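Local coordinates for protein 4-amino-4-deoxychorismate lyase (Legionella pneumophila, PDB 3LUL) that belongs to the class IV aminotransferase fold family of pyridoxal-phosphate proteins, carrying the cofactor on its own chain and pairing with a second copy of itself, at residues L263-L266 and L267-E271; R205-S208 and H209-H213; A148-A151 and Q152-I156; D20-I23 and F24-E27. All coordinates share one frame; numbering follows the deposited sequence.

Contact 1: residues L263-L266 and L267-E271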
# COMPACT_ATOMS: atom_id res chain seq x y z
N LEU B 263 -0.38 27.38 -20.20
CA LEU B 263 -1.09 26.50 -19.26
C LEU B 263 -0.92 26.94 -17.80
O LEU B 263 -1.89 26.93 -17.04
CB LEU B 263 -0.69 25.05 -19.49
CG LEU B 263 -1.14 24.50 -20.85
CD1 LEU B 263 -0.61 23.10 -20.99
CD2 LEU B 263 -2.67 24.55 -21.05
N ILE B 264 0.28 27.38 -17.41
CA ILE B 264 0.50 27.95 -16.07
C ILE B 264 -0.43 29.15 -15.83
O ILE B 264 -1.11 29.25 -14.77
CB ILE B 264 1.96 28.38 -15.87
CG1 ILE B 264 2.84 27.14 -15.73
CG2 ILE B 264 2.09 29.32 -14.63
CD1 ILE B 264 4.32 27.43 -15.77
N PHE B 265 -0.51 30.02 -16.83
CA PHE B 265 -1.38 31.18 -16.72
C PHE B 265 -2.82 30.75 -16.51
O PHE B 265 -3.48 31.24 -15.59
CB PHE B 265 -1.25 32.11 -17.94
CG PHE B 265 -2.22 33.28 -17.90
CD1 PHE B 265 -3.50 33.15 -18.39
CD2 PHE B 265 -1.84 34.49 -17.34
CE1 PHE B 265 -4.39 34.20 -18.35
CE2 PHE B 265 -2.74 35.56 -17.30
CZ PHE B 265 -4.01 35.40 -17.80
N LEU B 266 -3.30 29.83 -17.35
CA LEU B 266 -4.70 29.42 -17.28
C LEU B 266 -5.06 28.72 -15.96
O LEU B 266 -6.09 29.04 -15.34
CB LEU B 266 -5.05 28.54 -18.48
CG LEU B 266 -5.02 29.24 -19.84
CD1 LEU B 266 -5.17 28.23 -20.96
CD2 LEU B 266 -6.11 30.33 -19.89
N LEU B 267 -4.20 27.82 -15.50
CA LEU B 267 -4.43 27.15 -14.22
C LEU B 267 -4.47 28.19 -13.10
O LEU B 267 -5.28 28.07 -12.21
CB LEU B 267 -3.37 26.09 -13.89
CG LEU B 267 -3.32 24.86 -14.81
CD1 LEU B 267 -2.06 24.05 -14.45
CD2 LEU B 267 -4.57 23.97 -14.75
N ASN B 268 -3.62 29.21 -13.20
CA ASN B 268 -3.57 30.29 -12.20
C ASN B 268 -4.80 31.16 -12.13
O ASN B 268 -5.15 31.60 -11.05
CB ASN B 268 -2.36 31.21 -12.43
CG ASN B 268 -1.09 30.67 -11.82
OD1 ASN B 268 -1.09 29.63 -11.15
ND2 ASN B 268 0.02 31.38 -12.06
N GLN B 269 -5.44 31.44 -13.28
CA GLN B 269 -6.61 32.29 -13.26
C GLN B 269 -7.85 31.58 -12.69
O GLN B 269 -8.78 32.23 -12.22
CB GLN B 269 -6.86 32.95 -14.62
CG GLN B 269 -7.59 32.16 -15.68
CD GLN B 269 -7.99 33.06 -16.82
OE1 GLN B 269 -8.05 32.64 -17.98
NE2 GLN B 269 -8.24 34.32 -16.50
N ASP B 270 -7.85 30.25 -12.68
CA ASP B 270 -9.03 29.50 -12.23
C ASP B 270 -9.35 29.71 -10.77
O ASP B 270 -8.56 29.33 -9.89
CB ASP B 270 -8.87 28.01 -12.44
CG ASP B 270 -8.59 27.65 -13.86
OD1 ASP B 270 -8.93 28.46 -14.74
OD2 ASP B 270 -8.03 26.55 -14.07
N GLU B 271 -10.53 30.28 -10.52
CA GLU B 271 -11.03 30.56 -9.18
C GLU B 271 -12.11 29.54 -8.72
O GLU B 271 -12.83 29.80 -7.75
CB GLU B 271 -11.58 31.99 -9.12
O HOH W 1 -0.29 27.67 -12.71

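Contact 2: residues R205-S208 and H209-H213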
# COMPACT_ATOMS: atom_id res chain seq x y z
N ARG B 205 -8.21 19.31 -15.37
CA ARG B 205 -8.40 20.76 -15.60
C ARG B 205 -7.60 21.23 -16.81
O ARG B 205 -8.10 22.00 -17.63
CB ARG B 205 -7.97 21.58 -14.38
CG ARG B 205 -8.90 21.47 -13.15
CD ARG B 205 -8.19 22.05 -11.94
NE ARG B 205 -7.79 23.43 -12.21
CZ ARG B 205 -6.76 24.07 -11.65
NH1 ARG B 205 -5.99 23.50 -10.73
NH2 ARG B 205 -6.51 25.34 -12.01
N LEU B 206 -6.38 20.75 -16.93
CA LEU B 206 -5.50 21.12 -18.03
C LEU B 206 -6.10 20.67 -19.38
O LEU B 206 -6.15 21.44 -20.33
CB LEU B 206 -4.10 20.53 -17.81
CG LEU B 206 -2.96 20.98 -18.70
CD1 LEU B 206 -1.67 20.76 -17.98
CD2 LEU B 206 -2.97 20.29 -20.06
N ILE B 207 -6.57 19.43 -19.43
CA ILE B 207 -7.24 18.91 -20.63
C ILE B 207 -8.46 19.77 -21.01
O ILE B 207 -8.61 20.11 -22.17
CB ILE B 207 -7.60 17.41 -20.47
CG1 ILE B 207 -6.32 16.57 -20.41
CG2 ILE B 207 -8.47 16.91 -21.63
CD1 ILE B 207 -6.54 15.15 -19.94
N SER B 208 -9.27 20.13 -20.03
CA SER B 208 -10.45 21.00 -20.26
C SER B 208 -10.04 22.33 -20.84
O SER B 208 -10.61 22.78 -21.83
CB SER B 208 -11.24 21.22 -18.96
OG SER B 208 -11.93 20.06 -18.57
N HIS B 209 -9.05 22.99 -20.22
CA HIS B 209 -8.50 24.23 -20.76
C HIS B 209 -8.05 24.10 -22.21
O HIS B 209 -8.31 24.99 -23.01
CB HIS B 209 -7.33 24.76 -19.92
CG HIS B 209 -7.75 25.46 -18.66
ND1 HIS B 209 -8.55 26.57 -18.67
CD2 HIS B 209 -7.46 25.21 -17.36
CE1 HIS B 209 -8.76 26.97 -17.43
NE2 HIS B 209 -8.11 26.15 -16.61
N CYS B 210 -7.36 23.01 -22.55
CA CYS B 210 -6.86 22.82 -23.92
C CYS B 210 -8.04 22.71 -24.87
O CYS B 210 -8.04 23.33 -25.94
CB CYS B 210 -5.97 21.58 -24.02
SG CYS B 210 -4.36 21.81 -23.21
N GLN B 211 -9.05 21.94 -24.46
CA GLN B 211 -10.26 21.76 -25.28
C GLN B 211 -10.99 23.07 -25.51
O GLN B 211 -11.38 23.36 -26.64
CB GLN B 211 -11.19 20.72 -24.66
CG GLN B 211 -10.68 19.31 -24.89
CD GLN B 211 -11.28 18.25 -23.98
OE1 GLN B 211 -12.01 18.53 -23.03
NE2 GLN B 211 -10.93 17.01 -24.27
N GLN B 212 -11.13 23.87 -24.46
CA GLN B 212 -11.76 25.17 -24.57
C GLN B 212 -10.97 26.08 -25.49
O GLN B 212 -11.56 26.85 -26.21
CB GLN B 212 -11.89 25.88 -23.22
CG GLN B 212 -12.90 25.26 -22.25
CD GLN B 212 -12.72 25.77 -20.81
OE1 GLN B 212 -12.43 24.99 -19.89
NE2 GLN B 212 -12.88 27.08 -20.62
N HIS B 213 -9.64 25.98 -25.45
CA HIS B 213 -8.75 26.83 -26.26
C HIS B 213 -8.33 26.21 -27.61
O HIS B 213 -7.51 26.81 -28.32
CB HIS B 213 -7.54 27.26 -25.42
CG HIS B 213 -7.90 28.23 -24.33
ND1 HIS B 213 -7.71 29.59 -24.46
CD2 HIS B 213 -8.48 28.05 -23.12
CE1 HIS B 213 -8.15 30.21 -23.37
NE2 HIS B 213 -8.62 29.30 -22.54

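Contact 3: residues A148-A151 and Q152-I156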
# COMPACT_ATOMS: atom_id res chain seq x y z
N ALA B 148 5.71 4.23 -3.55
CA ALA B 148 6.11 5.56 -3.95
C ALA B 148 7.26 6.08 -3.12
O ALA B 148 8.19 6.69 -3.64
CB ALA B 148 4.92 6.55 -3.88
N ILE B 149 7.21 5.85 -1.83
CA ILE B 149 8.29 6.24 -0.91
C ILE B 149 9.60 5.57 -1.30
O ILE B 149 10.63 6.23 -1.43
CB ILE B 149 7.93 5.92 0.58
CG1 ILE B 149 6.79 6.83 1.04
CG2 ILE B 149 9.17 6.09 1.49
CD1 ILE B 149 6.16 6.40 2.36
N ILE B 150 9.57 4.26 -1.50
CA ILE B 150 10.79 3.51 -1.87
C ILE B 150 11.37 4.06 -3.21
O ILE B 150 12.57 4.32 -3.31
CB ILE B 150 10.49 1.99 -1.94
CG1 ILE B 150 10.12 1.42 -0.54
CG2 ILE B 150 11.70 1.22 -2.58
CD1 ILE B 150 9.63 -0.02 -0.59
N ALA B 151 10.50 4.23 -4.20
CA ALA B 151 10.87 4.72 -5.52
C ALA B 151 11.47 6.13 -5.43
O ALA B 151 12.53 6.41 -6.00
CB ALA B 151 9.66 4.69 -6.43
N GLN B 152 10.85 7.01 -4.65
CA GLN B 152 11.42 8.35 -4.47
C GLN B 152 12.77 8.36 -3.74
O GLN B 152 13.70 9.07 -4.14
CB GLN B 152 10.45 9.28 -3.76
CG GLN B 152 11.07 10.69 -3.62
CD GLN B 152 10.07 11.76 -3.61
OE1 GLN B 152 9.10 11.69 -2.88
NE2 GLN B 152 10.26 12.76 -4.44
N ARG B 153 12.91 7.56 -2.70
CA ARG B 153 14.23 7.39 -2.09
C ARG B 153 15.30 6.90 -3.05
O ARG B 153 16.45 7.33 -2.94
CB ARG B 153 14.15 6.44 -0.91
CG ARG B 153 13.33 6.98 0.26
CD ARG B 153 13.68 6.15 1.51
NE ARG B 153 12.69 6.22 2.59
CZ ARG B 153 12.41 7.33 3.27
NH1 ARG B 153 13.03 8.49 2.98
NH2 ARG B 153 11.53 7.29 4.27
N GLN B 154 14.94 6.03 -3.99
CA GLN B 154 15.95 5.53 -4.97
C GLN B 154 16.40 6.64 -5.89
O GLN B 154 17.60 6.79 -6.22
CB GLN B 154 15.41 4.40 -5.84
CG GLN B 154 15.21 3.10 -5.12
CD GLN B 154 14.94 1.92 -6.06
OE1 GLN B 154 14.95 2.06 -7.28
NE2 GLN B 154 14.68 0.76 -5.47
N ALA B 155 15.41 7.41 -6.35
CA ALA B 155 15.66 8.61 -7.13
C ALA B 155 16.62 9.57 -6.43
O ALA B 155 17.61 10.00 -7.02
CB ALA B 155 14.31 9.33 -7.42
N ILE B 156 16.30 9.91 -5.19
CA ILE B 156 17.15 10.78 -4.36
C ILE B 156 18.56 10.19 -4.17
O ILE B 156 19.56 10.94 -4.25
CB ILE B 156 16.46 11.05 -3.01
CG1 ILE B 156 15.30 12.04 -3.21
CG2 ILE B 156 17.47 11.52 -1.95
CD1 ILE B 156 14.35 12.10 -2.06

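Contact 4: residues D20-I23 and F24-E27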
# COMPACT_ATOMS: atom_id res chain seq x y z
N ASP B 20 -7.42 0.40 16.43
CA ASP B 20 -8.37 -0.55 15.82
C ASP B 20 -8.94 -0.10 14.46
O ASP B 20 -9.81 -0.78 13.90
CB ASP B 20 -9.53 -0.82 16.78
CG ASP B 20 -10.35 0.46 17.12
OD1 ASP B 20 -9.85 1.59 16.86
OD2 ASP B 20 -11.48 0.35 17.66
N ASP B 21 -8.47 1.05 13.95
CA ASP B 21 -8.96 1.60 12.68
C ASP B 21 -8.38 0.82 11.50
O ASP B 21 -7.20 0.44 11.49
CB ASP B 21 -8.62 3.10 12.57
CG ASP B 21 -9.45 3.82 11.53
OD1 ASP B 21 -9.42 3.39 10.38
OD2 ASP B 21 -10.12 4.82 11.88
N ARG B 22 -9.22 0.54 10.51
CA ARG B 22 -8.77 -0.26 9.36
C ARG B 22 -7.74 0.49 8.48
O ARG B 22 -7.08 -0.13 7.64
CB ARG B 22 -9.96 -0.77 8.54
CG ARG B 22 -10.85 -1.73 9.32
CD ARG B 22 -12.03 -2.21 8.52
NE ARG B 22 -11.66 -2.62 7.16
CZ ARG B 22 -11.09 -3.80 6.85
NH1 ARG B 22 -10.83 -4.73 7.76
NH2 ARG B 22 -10.82 -4.06 5.59
N ILE B 23 -7.55 1.80 8.70
CA ILE B 23 -6.49 2.54 8.03
C ILE B 23 -5.13 1.89 8.26
O ILE B 23 -4.25 2.01 7.41
CB ILE B 23 -6.50 4.06 8.39
CG1 ILE B 23 -5.60 4.88 7.46
CG2 ILE B 23 -6.08 4.34 9.83
CD1 ILE B 23 -5.91 6.40 7.52
N PHE B 24 -4.94 1.18 9.39
CA PHE B 24 -3.68 0.44 9.64
C PHE B 24 -3.45 -0.83 8.82
O PHE B 24 -2.38 -1.41 8.89
CB PHE B 24 -3.53 0.21 11.16
CG PHE B 24 -3.33 1.50 11.92
CD1 PHE B 24 -2.15 2.21 11.79
CD2 PHE B 24 -4.32 2.06 12.66
CE1 PHE B 24 -1.96 3.43 12.44
CE2 PHE B 24 -4.13 3.27 13.34
CZ PHE B 24 -2.95 3.95 13.21
N LEU B 25 -4.47 -1.26 8.05
CA LEU B 25 -4.39 -2.32 7.07
C LEU B 25 -4.29 -1.73 5.65
O LEU B 25 -4.21 -2.46 4.63
CB LEU B 25 -5.66 -3.20 7.17
CG LEU B 25 -6.07 -3.77 8.54
CD1 LEU B 25 -7.35 -4.59 8.47
CD2 LEU B 25 -4.92 -4.60 9.06
N GLY B 26 -4.29 -0.41 5.56
CA GLY B 26 -4.27 0.28 4.30
C GLY B 26 -5.62 0.75 3.79
O GLY B 26 -5.69 1.25 2.66
N GLU B 27 -6.67 0.59 4.58
CA GLU B 27 -8.02 0.97 4.15
C GLU B 27 -8.22 2.45 4.47
O GLU B 27 -8.79 2.82 5.51
CB GLU B 27 -9.13 0.07 4.74
CG GLU B 27 -10.43 0.22 3.96
CD GLU B 27 -11.48 -0.72 4.48
OE1 GLU B 27 -11.97 -0.45 5.57
OE2 GLU B 27 -11.75 -1.74 3.84

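Contact 1: residues L263-L266 and L267-E271
Leu267 begins the last turn of the alpha-helix 258-269 by donating its backbone N-H to Leu263 O, 2.9 Å away and almost straight at 173°. Its CG is 3.4 Å from Leu263 O. Leu263 and Leu267 both lay apolar branches on Ile242 of strand 241-248, and leucine suits this inner face of the helix because its branched end makes no polar demands. Asn268 stands on a more open side. Its N bonds to Ile264 O, while a water donates to both Ile264 O (2.7 Å) and Asn268 OD1 (2.6 Å), so the short amide adds a solvent bridge to the same carbonyl that takes the helical bond. The other amide end, ND2, runs alongside Ile264 CG2. Gln269 N still follows the helical pattern to Phe265 O, but also makes a weak bond to Leu266 O. The side chain of Leu266 itself is buried, touching His209 and His213, a place where an apolar residue belongs. Asp270 then leaves helical geometry, and its N reaches Leu266 O only weakly. Its OD2 is held by Arg205 and His209 of helix 201-212, a grip that may offset the approach of two acceptors, Asp270 OD1 and Leu266 O, to 3.0 Å.

Contact 2: residues R205-S208 and H209-H213
His209 and Arg205 are joined by a nearly straight backbone bond, 174° at the hydrogen, in the alpha-helix 201-212, the crossover of a beta-alpha-beta unit between the parallel strands 187-190 and 217-219. His209 N lies 2.9 Å from Arg205 O. With CG beside its own backbone N (chi1 -78°), the imidazole folds back along the helix and sets CD2 3.3 Å from Arg205 O, the ring lying obliquely to the carbonyl. A histidine fits here because its far nitrogen, NE2, can reach Asp270 beyond the end of helix 258-269; Arg205 sends its NH2 to that same carboxylate, so one turn supplies two donors. Ser208 is a small residue modelled in two conformers: its O accepts from Gln212 N at 2.9 Å, and Gln212 CG packs 3.4 Å from Ser208 O. Ile207 lies on the buried side, touching Glu219 of strand 217-219. Its CG2 runs alongside the Gln211 chain, 3.6 Å from Gln211 NE2, both side chains pointing the same way, so the methyl lies beside the amide nitrogen. Cys210 touches Leu263 of helix 258-269, and its SG packs 3.8 Å from Leu206 CD2. At the C-terminal end, where His213 departs from helical angles, His213 N still donates to His209 O at 3.0 Å.

Contact 3: residues A148-A151 and Q152-I156
Arg153 and Ile149 lie side by side in helix 146-157, with Ile149 CG2 over one face of the guanidinium, 3.7 Å from Arg153 NE. The main-chain acceptors of the first turn are all taken: Ala148 O by Gln152 N, Ile149 O by Arg153 N at 2.9 Å and 173°, Ile150 O by Gln154 N, and Ala151 O by Ala155 N at 3.1 Å. The side-chain donors look elsewhere. Gln152, with CG anti to its backbone N (chi1 -179°), leads away from the turn and gives NE2 to Asp161 O. Arg153, extended from CG to NE, carries its charge to the second subunit, where NH2 bonds to the carboxylate of Glu27 and to Glu101 O, and NH1 weakly to Ala100 O. Alanine suits positions 151 and 155, where the helix lies against strand 122-131, Ala151 on Ile127 and Ala155 on Ile125; Ala151 also meets strand 162-167. Covering the flat guanidinium with a methyl leaves its rim for hydrogen bonds. The chemistry therefore implies a helix with an apolar side held to its own sheet and a cationic arm that ties the two subunits together.

Contact 4: residues D20-I23 and F24-E27
Arg22 bends so that its guanidinium edge meets Glu27. Arg22 CB lies 3.6 Å from Glu27 OE1, CG 4.1 Å and CD 3.4 Å from the same oxygen. The chain turns at chi3 (46°), swinging the guanidinium round to grip Glu27 side-on with two nitrogens. NE gives the shorter bond of the salt bridge, 2.7 Å to Glu27 OE1, and NH2 donates to Glu27 OE2 at 3.1 Å. Both oxygens sit close to the guanidinium plane, yet are met from above the carboxylate, since the two planes are 59° apart. Glu27 OE2 has a second salt bridge, to Arg153 of the second subunit. NH1, outside the salt bridge, meets Leu25 CD1 obliquely at 3.6 Å, while NH1 and NH2 also reach Gly98 O, weakly, and Leu99 O. The backbone is a 3-10 turn in the loop before strand 28-36, opened by an Asx turn in which Asp21 OD1 accepts from Ile23 N at 3.0 Å; that carboxylate also binds Ser91 OG and Gly93 N. Arg22 O takes Leu25 N and Glu27 N from opposite faces of its plane, and Gly26, at a positive phi where a CB would press on the preceding carbonyl, donates to Ile23 O. Ile23 CG2 sits over one face of the Phe24 ring, toward its rim, 4.0 Å from Phe24 CD2; that ring also meets Phe24 and Phe17 of the second subunit.

In the fold
Contacts 1 and 2 lie on neighbouring helices, 258-269 and 201-212, with centres about 11 Å apart. Asp270, just past the end of one helix, meets Arg205 and His209 within the other; both contacts are partly buried and neither meets the second subunit. Contacts 3 and 4 do meet it: a helix packed on strands 122-131 and 162-167, and a buried loop before strand 28-36, centres about 24 Å apart within the chain. Across the dimer they join directly, Arg153 of contact 3 bridging to Glu27 of contact 4 on the second subunit. Contact 4 is the most buried. Contacts 1 to 3 rest on regular helical bonds, whereas contact 4 uses a 3-10 turn, an Asx turn and an internal salt bridge.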